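Local coordinates for cyclohexadienyl dehydratase (Synthetic construct, PDB 5JOS), which probably catalyses the dehydration of prephenate and arogenate in phenylalanine biosynthesis, as a reconstructed ancestral enzyme built on a periplasmic binding protein fold, at residues Thr73-Leu78 against Gly210-Lys215; Arg15-Met20 against Asp217-Asn222. All blocks are in the same frame, centred on the assembly; numbering follows the deposited sequence.

Contact 1: residues Thr73-Leu78 against Gly210-Lys215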
ATOM      1  N   THR A  73      10.712  -8.985 -14.363  1.00 46.53           N
ATOM      2  CA  THR A  73      12.158  -8.976 -14.119  1.00 44.83           C
ATOM      3  C   THR A  73      12.521  -8.311 -12.811  1.00 42.48           C
ATOM      4  O   THR A  73      13.687  -8.058 -12.540  1.00 44.20           O
ATOM      5  CB  THR A  73      12.847  -8.166 -15.219  1.00 44.64           C
ATOM      6  OG1 THR A  73      12.264  -6.874 -15.237  1.00 41.68           O
ATOM      7  CG2 THR A  73      12.677  -8.849 -16.574  1.00 45.32           C
ATOM      8  N   LEU A  74      11.538  -8.009 -11.988  1.00 41.49           N
ATOM      9  CA  LEU A  74      11.813  -7.253 -10.774  1.00 39.64           C
ATOM     10  C   LEU A  74      12.834  -7.964  -9.893  1.00 44.40           C
ATOM     11  O   LEU A  74      13.739  -7.345  -9.312  1.00 43.92           O
ATOM     12  CB  LEU A  74      10.548  -7.174  -9.980  1.00 39.61           C
ATOM     13  CG  LEU A  74      10.546  -6.446  -8.655  1.00 41.88           C
ATOM     14  CD1 LEU A  74      10.843  -4.953  -8.881  1.00 42.95           C
ATOM     15  CD2 LEU A  74       9.207  -6.595  -7.930  1.00 42.21           C
ATOM     16  N   MET A  75      12.639  -9.269  -9.730  1.00 46.96           N
ATOM     17  CA  MET A  75      13.423  -9.993  -8.759  1.00 47.97           C
ATOM     18  C   MET A  75      14.801 -10.208  -9.334  1.00 47.09           C
ATOM     19  O   MET A  75      15.762 -10.068  -8.588  1.00 44.17           O
ATOM     20  CB  MET A  75      12.775 -11.351  -8.353  1.00 51.36           C
ATOM     21  CG  MET A  75      11.379 -11.250  -7.675  1.00 56.87           C
ATOM     22  SD  MET A  75      11.457  -9.934  -6.366  1.00 67.26           S
ATOM     23  CE  MET A  75      12.949 -10.575  -5.482  1.00 66.77           C
ATOM     24  N   SER A  76      14.904 -10.541 -10.622  1.00 47.04           N
ATOM     25  CA  SER A  76      16.249 -10.809 -11.172  1.00 53.85           C
ATOM     26  C   SER A  76      17.030  -9.507 -11.332  1.00 49.61           C
ATOM     27  O   SER A  76      18.222  -9.500 -11.057  1.00 52.20           O
ATOM     28  CB  SER A  76      16.211 -11.641 -12.475  1.00 57.16           C
ATOM     29  OG  SER A  76      15.445 -10.931 -13.383  1.00 61.90           O
ATOM     30  N   ASP A  77      16.382  -8.406 -11.731  1.00 47.47           N
ATOM     31  CA  ASP A  77      17.040  -7.099 -11.726  1.00 46.86           C
ATOM     32  C   ASP A  77      17.580  -6.753 -10.350  1.00 47.82           C
ATOM     33  O   ASP A  77      18.732  -6.337 -10.177  1.00 48.69           O
ATOM     34  CB  ASP A  77      16.111  -5.975 -12.168  1.00 46.07           C
ATOM     35  CG  ASP A  77      15.822  -6.038 -13.628  1.00 48.74           C
ATOM     36  OD1 ASP A  77      16.456  -6.856 -14.320  1.00 48.90           O
ATOM     37  OD2 ASP A  77      14.892  -5.362 -14.080  1.00 53.39           O
ATOM     38  N   LEU A  78      16.761  -6.969  -9.340  1.00 49.96           N
ATOM     39  CA  LEU A  78      17.225  -6.686  -7.994  1.00 47.34           C
ATOM     40  C   LEU A  78      18.444  -7.547  -7.666  1.00 50.96           C
ATOM     41  O   LEU A  78      19.430  -7.063  -7.134  1.00 47.28           O
ATOM     42  CB  LEU A  78      16.125  -6.960  -6.980  1.00 48.94           C
ATOM     43  CG  LEU A  78      16.529  -6.699  -5.510  1.00 49.12           C
ATOM     44  CD1 LEU A  78      16.850  -5.237  -5.338  1.00 48.20           C
ATOM     45  CD2 LEU A  78      15.484  -7.070  -4.491  1.00 51.38           C
ATOM     46  N   GLY A 210       5.996  -2.919   1.127  1.00 29.67           N
ATOM     47  CA  GLY A 210       7.298  -2.636   1.716  1.00 27.95           C
ATOM     48  C   GLY A 210       8.227  -2.260   0.592  1.00 27.79           C
ATOM     49  O   GLY A 210       7.914  -2.427  -0.624  1.00 28.25           O
ATOM     50  N   TYR A 211       9.369  -1.694   0.971  1.00 31.32           N
ATOM     51  CA  TYR A 211      10.453  -1.423  -0.000  1.00 30.20           C
ATOM     52  C   TYR A 211      11.421  -2.619  -0.050  1.00 32.71           C
ATOM     53  O   TYR A 211      11.846  -3.124   0.938  1.00 31.85           O
ATOM     54  CB  TYR A 211      11.135  -0.083   0.268  1.00 30.94           C
ATOM     55  CG  TYR A 211      10.105   1.038   0.307  1.00 30.13           C
ATOM     56  CD1 TYR A 211       9.297   1.274  -0.740  1.00 32.08           C
ATOM     57  CD2 TYR A 211       9.938   1.807   1.423  1.00 33.16           C
ATOM     58  CE1 TYR A 211       8.342   2.281  -0.693  1.00 32.54           C
ATOM     59  CE2 TYR A 211       9.020   2.845   1.464  1.00 31.64           C
ATOM     60  CZ  TYR A 211       8.190   3.032   0.423  1.00 28.65           C
ATOM     61  OH  TYR A 211       7.196   3.988   0.485  1.00 29.23           O
ATOM     62  N   MET A 212      11.757  -3.032  -1.248  1.00 32.10           N
ATOM     63  CA  MET A 212      12.477  -4.256  -1.431  1.00 36.71           C
ATOM     64  C   MET A 212      13.932  -4.003  -1.688  1.00 34.62           C
ATOM     65  O   MET A 212      14.272  -3.218  -2.568  1.00 33.32           O
ATOM     66  CB  MET A 212      11.890  -4.962  -2.634  1.00 40.00           C
ATOM     67  CG  MET A 212      11.941  -6.450  -2.569  1.00 43.82           C
ATOM     68  SD  MET A 212      11.148  -7.391  -3.908  1.00 44.45           S
ATOM     69  CE  MET A 212      11.625  -6.625  -5.408  1.00 48.54           C
ATOM     70  N   MET A 213      14.781  -4.674  -0.913  1.00 36.10           N
ATOM     71  CA  MET A 213      16.240  -4.490  -0.921  1.00 43.10           C
ATOM     72  C   MET A 213      16.989  -5.822  -1.164  1.00 45.35           C
ATOM     73  O   MET A 213      16.460  -6.897  -0.815  1.00 44.46           O
ATOM     74  CB  MET A 213      16.691  -3.899   0.457  1.00 42.90           C
ATOM     75  CG  MET A 213      16.463  -2.399   0.504  1.00 48.80           C
ATOM     76  SD  MET A 213      16.526  -1.580   2.120  1.00 51.34           S
ATOM     77  CE  MET A 213      14.949  -2.108   2.627  1.00 47.07           C
ATOM     78  N   PRO A 214      18.186  -5.776  -1.759  1.00 48.31           N
ATOM     79  CA  PRO A 214      18.911  -7.060  -1.912  1.00 49.76           C
ATOM     80  C   PRO A 214      19.281  -7.603  -0.552  1.00 46.40           C
ATOM     81  O   PRO A 214      19.536  -6.878   0.374  1.00 47.40           O
ATOM     82  CB  PRO A 214      20.149  -6.698  -2.738  1.00 54.49           C
ATOM     83  CG  PRO A 214      20.323  -5.238  -2.528  1.00 54.57           C
ATOM     84  CD  PRO A 214      18.957  -4.653  -2.322  1.00 51.52           C
ATOM     85  N   LYS A 215      19.175  -8.904  -0.403  1.00 48.70           N
ATOM     86  CA  LYS A 215      19.563  -9.601   0.832  1.00 51.62           C
ATOM     87  C   LYS A 215      20.984  -9.370   1.326  1.00 51.27           C
ATOM     88  O   LYS A 215      21.964  -9.211   0.561  1.00 51.52           O
ATOM     89  CB  LYS A 215      19.359 -11.106   0.685  1.00 55.86           C
ATOM     90  CG  LYS A 215      17.952 -11.618   1.032  1.00 56.17           C
ATOM     91  CD  LYS A 215      18.037 -13.134   0.897  1.00 64.50           C
ATOM     92  CE  LYS A 215      17.233 -13.884   1.919  1.00 68.23           C
ATOM     93  NZ  LYS A 215      15.833 -13.516   1.731  1.00 64.99           N
TER
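This is a buried helix-on-strand contact of apolar side chains in a periplasmic binding protein fold of the family 3 solute-binding type. The short helix 74-79 packs on residues Met212 to Pro214, in the last part of strand 205-213 and just beyond. Leu74, Met75 and Leu78 meet Met212, and Leu78 also reaches Pro214. Met212 and Leu78 carry most of the contact. The Met212 side chain points at the helix and bends at its last torsion (chi3 45°), which brings the methyl against both Leu74 and Met75. Met75 curls at chi2 and chi3, and its side chain crosses that of Met212 at about a right angle, with Met75 SD 3.6 Å from Met212 SD. One turn on, Leu78 holds CG anti to its backbone N (chi1 179°) and forks. Leu78 CD2 lies 3.8 Å from the carbonyl oxygen Met213 O. Leu78 CD1 meets the proline ring, 3.7 Å from Pro214 CD. Ala100 and Phe102 also touch this cluster, while Met213 points away from helix 74-79 and its side chain touches helix 218-233. The tightest point is tip to tip: Leu74 CG sits 3.4 Å from Met212 CE, closer than usual for two carbons.

Contact 2: residues Arg15-Met20 against Asp217-Asn222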
ATOM      1  N   ARG A  15      26.701  -1.456   1.073  1.00 64.72           N
ATOM      2  CA  ARG A  15      25.924  -0.825   0.047  1.00 64.95           C
ATOM      3  C   ARG A  15      25.571   0.608   0.436  1.00 58.35           C
ATOM      4  O   ARG A  15      25.513   1.497  -0.409  1.00 55.65           O
ATOM      5  CB  ARG A  15      24.646  -1.629  -0.179  1.00 71.64           C
ATOM      6  CG  ARG A  15      24.853  -3.183  -0.342  1.00 87.78           C
ATOM      7  CD  ARG A  15      23.630  -3.866  -1.008  1.00 99.80           C
ATOM      8  NE  ARG A  15      23.502  -3.305  -2.375  1.00 98.17           N
ATOM      9  CZ  ARG A  15      22.852  -2.191  -2.742  1.00 79.87           C
ATOM     10  NH1 ARG A  15      22.100  -1.484  -1.889  1.00 82.78           N
ATOM     11  NH2 ARG A  15      22.934  -1.808  -4.008  1.00 72.94           N
ATOM     12  N   LEU A  16      25.320   0.849   1.721  1.00 55.95           N
ATOM     13  CA  LEU A  16      25.020   2.222   2.155  1.00 56.48           C
ATOM     14  C   LEU A  16      26.203   3.166   1.835  1.00 56.46           C
ATOM     15  O   LEU A  16      26.027   4.297   1.327  1.00 56.33           O
ATOM     16  CB  LEU A  16      24.632   2.220   3.632  1.00 55.45           C
ATOM     17  CG  LEU A  16      24.144   3.543   4.180  1.00 53.67           C
ATOM     18  CD1 LEU A  16      22.870   4.056   3.505  1.00 49.84           C
ATOM     19  CD2 LEU A  16      23.893   3.342   5.654  1.00 55.14           C
ATOM     20  N   ASP A  17      27.432   2.667   1.999  1.00 58.80           N
ATOM     21  CA  ASP A  17      28.579   3.453   1.563  1.00 61.51           C
ATOM     22  C   ASP A  17      28.689   3.666   0.081  1.00 64.09           C
ATOM     23  O   ASP A  17      29.116   4.782  -0.302  1.00 60.75           O
ATOM     24  CB  ASP A  17      29.880   2.839   2.001  1.00 71.76           C
ATOM     25  CG  ASP A  17      30.045   2.909   3.454  1.00 75.60           C
ATOM     26  OD1 ASP A  17      29.960   4.025   4.001  1.00 79.70           O
ATOM     27  OD2 ASP A  17      30.195   1.850   4.068  1.00 80.96           O
ATOM     28  N   GLU A  18      28.393   2.612  -0.726  1.00 57.88           N
ATOM     29  CA  GLU A  18      28.530   2.681  -2.158  1.00 59.77           C
ATOM     30  C   GLU A  18      27.620   3.794  -2.630  1.00 56.48           C
ATOM     31  O   GLU A  18      27.941   4.562  -3.538  1.00 59.87           O
ATOM     32  CB  GLU A  18      28.106   1.333  -2.849  1.00 62.56           C
ATOM     33  N   ILE A  19      26.409   3.815  -2.080  1.00 58.38           N
ATOM     34  CA  ILE A  19      25.381   4.821  -2.459  1.00 53.08           C
ATOM     35  C   ILE A  19      25.918   6.206  -2.140  1.00 55.95           C
ATOM     36  O   ILE A  19      25.911   7.120  -2.999  1.00 55.90           O
ATOM     37  CB  ILE A  19      24.045   4.595  -1.706  1.00 52.09           C
ATOM     38  CG1 ILE A  19      23.419   3.255  -2.116  1.00 52.37           C
ATOM     39  CG2 ILE A  19      23.033   5.698  -2.017  1.00 50.62           C
ATOM     40  CD1 ILE A  19      22.466   2.658  -1.093  1.00 48.74           C
ATOM     41  N   MET A  20      26.408   6.379  -0.913  1.00 56.84           N
ATOM     42  CA  MET A  20      26.932   7.712  -0.576  1.00 64.38           C
ATOM     43  C   MET A  20      28.136   8.084  -1.407  1.00 67.37           C
ATOM     44  O   MET A  20      28.200   9.209  -1.921  1.00 62.62           O
ATOM     45  CB  MET A  20      27.189   7.909   0.925  1.00 66.23           C
ATOM     46  CG  MET A  20      25.894   8.474   1.519  1.00 64.25           C
ATOM     47  SD  MET A  20      25.655   8.007   3.199  1.00 64.85           S
ATOM     48  CE  MET A  20      23.908   8.016   3.232  1.00 71.16           C
ATOM     49  N   ASP A 217      22.343  -6.855   3.344  1.00 69.43           N
ATOM     50  CA  ASP A 217      22.935  -5.575   3.792  1.00 63.69           C
ATOM     51  C   ASP A 217      22.097  -5.042   4.884  1.00 60.18           C
ATOM     52  O   ASP A 217      21.101  -4.233   4.611  1.00 62.58           O
ATOM     53  CB  ASP A 217      23.153  -4.541   2.673  1.00 69.58           C
ATOM     54  CG  ASP A 217      24.230  -3.467   3.077  1.00 77.29           C
ATOM     55  OD1 ASP A 217      23.926  -2.395   3.698  1.00 71.21           O
ATOM     56  OD2 ASP A 217      25.440  -3.726   2.835  1.00 89.93           O
ATOM     57  N   GLN A 218      22.418  -5.440   6.128  1.00 55.61           N
ATOM     58  CA  GLN A 218      21.504  -4.952   7.217  1.00 58.56           C
ATOM     59  C   GLN A 218      21.652  -3.435   7.437  1.00 53.48           C
ATOM     60  O   GLN A 218      20.765  -2.831   8.023  1.00 50.24           O
ATOM     61  CB  GLN A 218      21.588  -5.717   8.547  1.00 63.30           C
ATOM     62  CG  GLN A 218      20.836  -7.050   8.598  1.00 68.10           C
ATOM     63  CD  GLN A 218      19.676  -7.265   7.596  1.00 69.59           C
ATOM     64  OE1 GLN A 218      19.858  -7.491   6.354  1.00 64.72           O
ATOM     65  NE2 GLN A 218      18.465  -7.284   8.142  1.00 71.24           N
ATOM     66  N   GLU A 219      22.758  -2.839   6.964  1.00 47.22           N
ATOM     67  CA  GLU A 219      23.032  -1.470   7.210  1.00 46.83           C
ATOM     68  C   GLU A 219      22.065  -0.589   6.450  1.00 44.18           C
ATOM     69  O   GLU A 219      21.365   0.201   7.045  1.00 40.84           O
ATOM     70  CB  GLU A 219      24.473  -1.156   6.796  1.00 52.86           C
ATOM     71  CG  GLU A 219      25.002   0.076   7.480  1.00 59.60           C
ATOM     72  CD  GLU A 219      26.512   0.264   7.301  1.00 62.79           C
ATOM     73  OE1 GLU A 219      27.273  -0.160   8.202  1.00 66.16           O
ATOM     74  OE2 GLU A 219      26.897   0.819   6.233  1.00 60.50           O
ATOM     75  N   PHE A 220      21.926  -0.803   5.147  1.00 42.04           N
ATOM     76  CA  PHE A 220      20.965  -0.033   4.390  1.00 42.32           C
ATOM     77  C   PHE A 220      19.547  -0.325   4.890  1.00 40.56           C
ATOM     78  O   PHE A 220      18.723   0.565   5.090  1.00 36.79           O
ATOM     79  CB  PHE A 220      21.094  -0.352   2.921  1.00 43.67           C
ATOM     80  CG  PHE A 220      20.276   0.545   1.986  1.00 44.98           C
ATOM     81  CD1 PHE A 220      19.987   1.825   2.290  1.00 48.38           C
ATOM     82  CD2 PHE A 220      19.817   0.049   0.804  1.00 48.03           C
ATOM     83  CE1 PHE A 220      19.276   2.635   1.427  1.00 50.11           C
ATOM     84  CE2 PHE A 220      19.095   0.823  -0.067  1.00 47.71           C
ATOM     85  CZ  PHE A 220      18.835   2.137   0.235  1.00 48.76           C
ATOM     86  N   LEU A 221      19.253  -1.576   5.134  1.00 42.45           N
ATOM     87  CA  LEU A 221      17.910  -1.921   5.530  1.00 40.51           C
ATOM     88  C   LEU A 221      17.581  -1.217   6.881  1.00 40.50           C
ATOM     89  O   LEU A 221      16.493  -0.709   7.079  1.00 37.37           O
ATOM     90  CB  LEU A 221      17.762  -3.410   5.690  1.00 45.27           C
ATOM     91  CG  LEU A 221      16.451  -3.778   6.366  1.00 48.17           C
ATOM     92  CD1 LEU A 221      15.403  -3.745   5.295  1.00 47.60           C
ATOM     93  CD2 LEU A 221      16.411  -5.126   7.049  1.00 54.55           C
ATOM     94  N   ASN A 222      18.499  -1.262   7.829  1.00 38.25           N
ATOM     95  CA  ASN A 222      18.286  -0.550   9.113  1.00 40.26           C
ATOM     96  C   ASN A 222      18.101   0.963   8.931  1.00 40.31           C
ATOM     97  O   ASN A 222      17.321   1.567   9.662  1.00 39.61           O
ATOM     98  CB  ASN A 222      19.464  -0.751  10.021  1.00 43.21           C
ATOM     99  CG  ASN A 222      19.493  -2.155  10.608  1.00 45.50           C
ATOM    100  OD1 ASN A 222      18.591  -2.932  10.472  1.00 48.53           O
ATOM    101  ND2 ASN A 222      20.542  -2.458  11.226  1.00 47.55           N
TER
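The Phe220 ring has Ile19 over one face. Ile19 CD1 stands 3.9 Å from the Phe220 ring centroid, 10° off the normal, a CH-pi contact. Leu16 CD1 and Arg15 NH1 approach the ring obliquely. The Arg15 guanidinium has Phe220 CD2 at its edge, near its plane, and the two planes are 43° apart, so this is not a stack. The groups meet where the N-terminal helix 15-22 crosses the start of helix 218-233; the short axes pass 9.0 Å apart at 71°. Phe220 keeps CG anti to its backbone N, which sends the ring to the other helix. Leu16, also anti, lies across both Phe220 and the extended chain of Glu219, with Leu16 CD2 3.9 Å from Glu219 CG.

Asp217 is the N-cap of helix 218-233. Asp217 OD1 uses its anti lone pair to accept from Phe220 N at 2.9 Å. Asp217 OD2 accepts from Arg15 N at 3.1 Å, a nearly straight bond that arrives from above the carboxylate plane. One carboxylate thus serves the first turns of two helices. Arg15 does not pair with it by its guanidinium. Arg15 CG and CD cross Asp217 obliquely, CG 3.3 Å from Asp217 OD2. Beyond CD the chain bends at chi3, and NH2 forms a salt bridge with Asp84.

Asp17 OD2 lies 4.1 Å from Glu219 OE2. Ser14 OG is hydrogen-bonded to each acid. It has a single proton for the two, so they may share another or one may have a raised pKa. Arg15 NH1 is buried without a polar partner in the model, which probably carries a desolvation cost.

In the fold
Contact 1 is a buried core contact, while contact 2 is partly exposed and lies farther from the chain centre. Their centres are 15 Å apart. Strand 205-213 runs into helix 218-233, so one continuous piece of chain supplies the second half of both. The first halves differ: the short helix 74-79 in one, the N-terminal helix 15-22 in the other. Met213 bridges them, with Met213 CE 3.2 Å from Leu221 CD1, and Pro214 packs on Arg15. The chemistry follows depth. Contact 1 rests on thioethers, leucine branches and a proline ring. Contact 2 sets an aromatic and aliphatic patch beside a helix cap, a backbone-to-carboxylate bond and charged groups.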